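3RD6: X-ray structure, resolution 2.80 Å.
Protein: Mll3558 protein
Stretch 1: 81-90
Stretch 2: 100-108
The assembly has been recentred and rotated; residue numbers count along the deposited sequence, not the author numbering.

Stretch 1, residues 81-90: PDQRIVFSYR
Stretch 2, residues 100-108: ASLTTVELT

Two neighbouring strands of one chain, residues 84-90 and 100-108, run antiparallel, their axes 165° apart in direction and 4.5 Å apart at closest approach; the two stretches bury 745 Å² between them. The backbones are extended throughout, with phi from about -103° to -169° and psi from about 100° to 175° in the strands. Pro-81 (phi/psi -37/123) and Asp-82 (60/2) form the loop ahead of the first strand, and Gln-83 (-125/-29), its side chain modelled only to CB, leads into it.

The register pairs Arg-84 with Glu-106, Ile-85 with Val-105, Val-86 with Thr-104, Phe-87 with Thr-103, Ser-88 with Leu-102, Tyr-89 with Ser-101 and Arg-90 with Ala-100. Ile-85, Phe-87 and Tyr-89 occupy the hydrogen-bonded positions, each giving its amide and receiving one. Ile-85 N lies 2.8 Å from Val-105 O, and Val-105 N 2.6 Å from Ile-85 O; Phe-87 N is 2.9 Å from Thr-103 O, and Thr-103 N 2.5 Å from Phe-87 O; Tyr-89 N is 2.9 Å from Ser-101 O, and Ser-101 N 2.8 Å from Tyr-89 O. Leu-107 N extends the ladder to Gln-83 O at 2.8 Å. Here, near the loop, Leu-107 (m, t) points toward the first stretch, its CB 3.5 Å from Asp-82 O. At the intervening pairs the CA atoms come closer, 4.0 Å between Ser-88 CA and Leu-102 CA, and CA-H...O contacts fill in: Ser-88 CA to Ser-101 O is 3.1 Å and Val-86 CA to Thr-103 O 3.2 Å.

One face carries Ile-85, Phe-87 and Tyr-89 beside Val-105, Thr-103 and Ser-101. Ile-85 (m, t) meets Val-105 (t) through their beta carbons, Ile-85 CB to Val-105 CB 3.9 Å, an apolar match. Phe-87 takes chi1 67° (p) and chi2 -91°, which brings the ring across to its partner: Thr-103 CB sits 3.6 Å from the centroid of the Phe-87 ring, 17° off its normal, in a CH-pi contact. Thr-103 is m, with Thr-103 CG2 3.4 Å from Phe-87 CE1. Tyr-89 also leans across its partner, with chi1 78° (p) and chi2 89°. Ser-101 OG lies over one ring face, 3.4 Å from Tyr-89 CZ, with Ser-101 chi1 between wells at 27°; Thr-103 OG1 lies at the ring edge, 3.5 Å from Tyr-89 CE2. Tyr-89 OH and Thr-103 OG1 are hydrogen-bonded elsewhere in the structure.

The other face carries Arg-84, Val-86, Ser-88 and Arg-90 beside Glu-106, Thr-104, Leu-102 and Ala-100. Leu-102 (t, p) sends CD1 into the partner strand: Leu-102 CD1 is 4.1 Å from Val-86 CG1, 3.7 Å from Ser-88 CB and 3.4 Å from Phe-87 O. Val-86 (t) also places CG2 3.8 Å from Thr-104 CG2, the methyl of an m rotamer. Ser-88 is p. Arg-84 (t, t, p, chi4 -164°) and Arg-90 (p, t, t, chi4 -61°) lead their guanidinium groups away, while Glu-106 is m, t with chi3 47°. Ser-88 OG, Thr-104 OG1, Arg-84 NE and NH2, and Arg-90 NH1 all find hydrogen bonds elsewhere in the structure.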

# COMPACT_ATOMS: atom_id res chain seq x y z
N PRO A 81 -15.84 1.73 -10.07
CA PRO A 81 -16.58 0.71 -10.84
C PRO A 81 -16.15 0.46 -12.29
O PRO A 81 -16.12 1.37 -13.12
CB PRO A 81 -18.02 1.18 -10.73
CG PRO A 81 -18.05 1.71 -9.32
CD PRO A 81 -16.78 2.56 -9.29
N ASP A 82 -15.82 -0.81 -12.55
CA ASP A 82 -15.39 -1.29 -13.87
C ASP A 82 -14.14 -0.61 -14.44
O ASP A 82 -13.71 -0.93 -15.55
CB ASP A 82 -16.53 -1.14 -14.88
CG ASP A 82 -17.87 -1.58 -14.33
OD1 ASP A 82 -17.94 -2.68 -13.76
OD2 ASP A 82 -18.85 -0.83 -14.49
N GLN A 83 -13.54 0.30 -13.69
CA GLN A 83 -12.38 0.99 -14.22
C GLN A 83 -11.10 0.95 -13.38
O GLN A 83 -10.01 1.01 -13.95
CB GLN A 83 -12.75 2.42 -14.53
N ARG A 84 -11.20 0.86 -12.06
CA ARG A 84 -9.98 0.86 -11.24
C ARG A 84 -10.04 0.16 -9.90
O ARG A 84 -11.05 0.19 -9.20
CB ARG A 84 -9.52 2.30 -11.02
CG ARG A 84 -8.23 2.45 -10.24
CD ARG A 84 -7.82 3.92 -10.16
NE ARG A 84 -8.77 4.73 -9.39
CZ ARG A 84 -8.82 6.06 -9.42
NH1 ARG A 84 -7.97 6.74 -10.19
NH2 ARG A 84 -9.71 6.71 -8.69
N ILE A 85 -8.94 -0.49 -9.53
CA ILE A 85 -8.88 -1.17 -8.25
C ILE A 85 -7.51 -0.93 -7.63
O ILE A 85 -6.49 -1.22 -8.24
CB ILE A 85 -9.13 -2.69 -8.38
CG1 ILE A 85 -10.52 -2.93 -9.00
CG2 ILE A 85 -9.00 -3.36 -7.01
CD1 ILE A 85 -10.92 -4.38 -9.09
N VAL A 86 -7.51 -0.38 -6.42
CA VAL A 86 -6.26 -0.12 -5.72
C VAL A 86 -6.28 -0.70 -4.31
O VAL A 86 -7.19 -0.46 -3.52
CB VAL A 86 -5.95 1.40 -5.60
CG1 VAL A 86 -4.64 1.60 -4.86
CG2 VAL A 86 -5.88 2.06 -6.98
N PHE A 87 -5.26 -1.48 -4.02
CA PHE A 87 -5.12 -2.08 -2.71
C PHE A 87 -3.64 -2.25 -2.39
O PHE A 87 -2.79 -2.34 -3.27
CB PHE A 87 -5.84 -3.44 -2.63
CG PHE A 87 -5.22 -4.52 -3.49
CD1 PHE A 87 -5.64 -4.73 -4.78
CD2 PHE A 87 -4.24 -5.37 -2.97
CE1 PHE A 87 -5.09 -5.75 -5.54
CE2 PHE A 87 -3.69 -6.40 -3.72
CZ PHE A 87 -4.11 -6.59 -5.00
N SER A 88 -3.35 -2.25 -1.10
CA SER A 88 -2.01 -2.44 -0.59
C SER A 88 -2.09 -3.84 0.01
O SER A 88 -3.19 -4.36 0.22
CB SER A 88 -1.71 -1.44 0.52
OG SER A 88 -2.60 -1.58 1.61
N TYR A 89 -0.95 -4.44 0.29
CA TYR A 89 -0.95 -5.76 0.89
C TYR A 89 0.43 -6.12 1.34
O TYR A 89 1.40 -5.51 0.93
CB TYR A 89 -1.48 -6.82 -0.09
CG TYR A 89 -0.51 -7.28 -1.15
CD1 TYR A 89 0.34 -8.35 -0.92
CD2 TYR A 89 -0.45 -6.64 -2.39
CE1 TYR A 89 1.23 -8.79 -1.89
CE2 TYR A 89 0.44 -7.07 -3.37
CZ TYR A 89 1.28 -8.14 -3.11
OH TYR A 89 2.17 -8.59 -4.05
N ARG A 90 0.51 -7.08 2.24
CA ARG A 90 1.78 -7.56 2.75
C ARG A 90 1.73 -9.07 2.68
O ARG A 90 0.69 -9.69 2.87
CB ARG A 90 2.02 -7.10 4.19
CG ARG A 90 1.00 -7.59 5.18
CD ARG A 90 1.40 -7.15 6.57
NE ARG A 90 0.38 -7.40 7.59
CZ ARG A 90 -0.83 -6.88 7.58
NH1 ARG A 90 -1.21 -6.07 6.61
NH2 ARG A 90 -1.66 -7.17 8.56
N ALA A 100 5.80 -5.79 1.40
CA ALA A 100 4.59 -4.97 1.47
C ALA A 100 4.56 -4.20 0.17
O ALA A 100 5.59 -3.73 -0.29
CB ALA A 100 4.63 -4.01 2.64
N SER A 101 3.40 -4.09 -0.45
CA SER A 101 3.32 -3.36 -1.69
C SER A 101 1.96 -2.75 -1.94
O SER A 101 1.03 -2.91 -1.16
CB SER A 101 3.73 -4.27 -2.87
OG SER A 101 3.49 -5.63 -2.62
N LEU A 102 1.87 -2.00 -3.02
CA LEU A 102 0.65 -1.36 -3.41
C LEU A 102 0.33 -1.86 -4.81
O LEU A 102 1.19 -1.91 -5.68
CB LEU A 102 0.83 0.16 -3.41
CG LEU A 102 -0.45 0.97 -3.63
CD1 LEU A 102 -1.40 0.69 -2.46
CD2 LEU A 102 -0.14 2.45 -3.76
N THR A 103 -0.93 -2.25 -5.01
CA THR A 103 -1.38 -2.72 -6.29
C THR A 103 -2.42 -1.78 -6.85
O THR A 103 -3.24 -1.23 -6.13
CB THR A 103 -2.00 -4.09 -6.20
OG1 THR A 103 -0.98 -5.03 -5.87
CG2 THR A 103 -2.64 -4.48 -7.52
N THR A 104 -2.35 -1.59 -8.16
CA THR A 104 -3.28 -0.75 -8.89
C THR A 104 -3.66 -1.56 -10.11
O THR A 104 -2.81 -2.09 -10.82
CB THR A 104 -2.61 0.58 -9.34
OG1 THR A 104 -2.05 1.24 -8.20
CG2 THR A 104 -3.62 1.49 -10.00
N VAL A 105 -4.96 -1.70 -10.32
CA VAL A 105 -5.49 -2.41 -11.48
C VAL A 105 -6.36 -1.42 -12.26
O VAL A 105 -7.34 -0.89 -11.74
CB VAL A 105 -6.38 -3.58 -11.05
CG1 VAL A 105 -6.90 -4.33 -12.28
CG2 VAL A 105 -5.62 -4.48 -10.12
N GLU A 106 -5.97 -1.15 -13.50
CA GLU A 106 -6.73 -0.23 -14.34
C GLU A 106 -7.38 -1.01 -15.48
O GLU A 106 -6.78 -1.93 -16.04
CB GLU A 106 -5.80 0.84 -14.90
CG GLU A 106 -4.91 1.48 -13.86
CD GLU A 106 -4.19 2.70 -14.39
OE1 GLU A 106 -4.86 3.54 -15.02
OE2 GLU A 106 -2.97 2.82 -14.16
N LEU A 107 -8.62 -0.64 -15.80
CA LEU A 107 -9.36 -1.27 -16.87
C LEU A 107 -9.94 -0.19 -17.76
O LEU A 107 -10.97 0.40 -17.43
CB LEU A 107 -10.48 -2.13 -16.31
CG LEU A 107 -10.01 -3.20 -15.32
CD1 LEU A 107 -11.21 -3.93 -14.76
CD2 LEU A 107 -9.06 -4.15 -16.03
N THR A 108 -9.28 0.08 -18.88
CA THR A 108 -9.74 1.08 -19.82
C THR A 108 -10.39 0.43 -21.02
O THR A 108 -9.95 -0.62 -21.49
CB THR A 108 -8.58 1.96 -20.30
OG1 THR A 108 -7.43 1.15 -20.54
CG2 THR A 108 -8.23 3.00 -19.23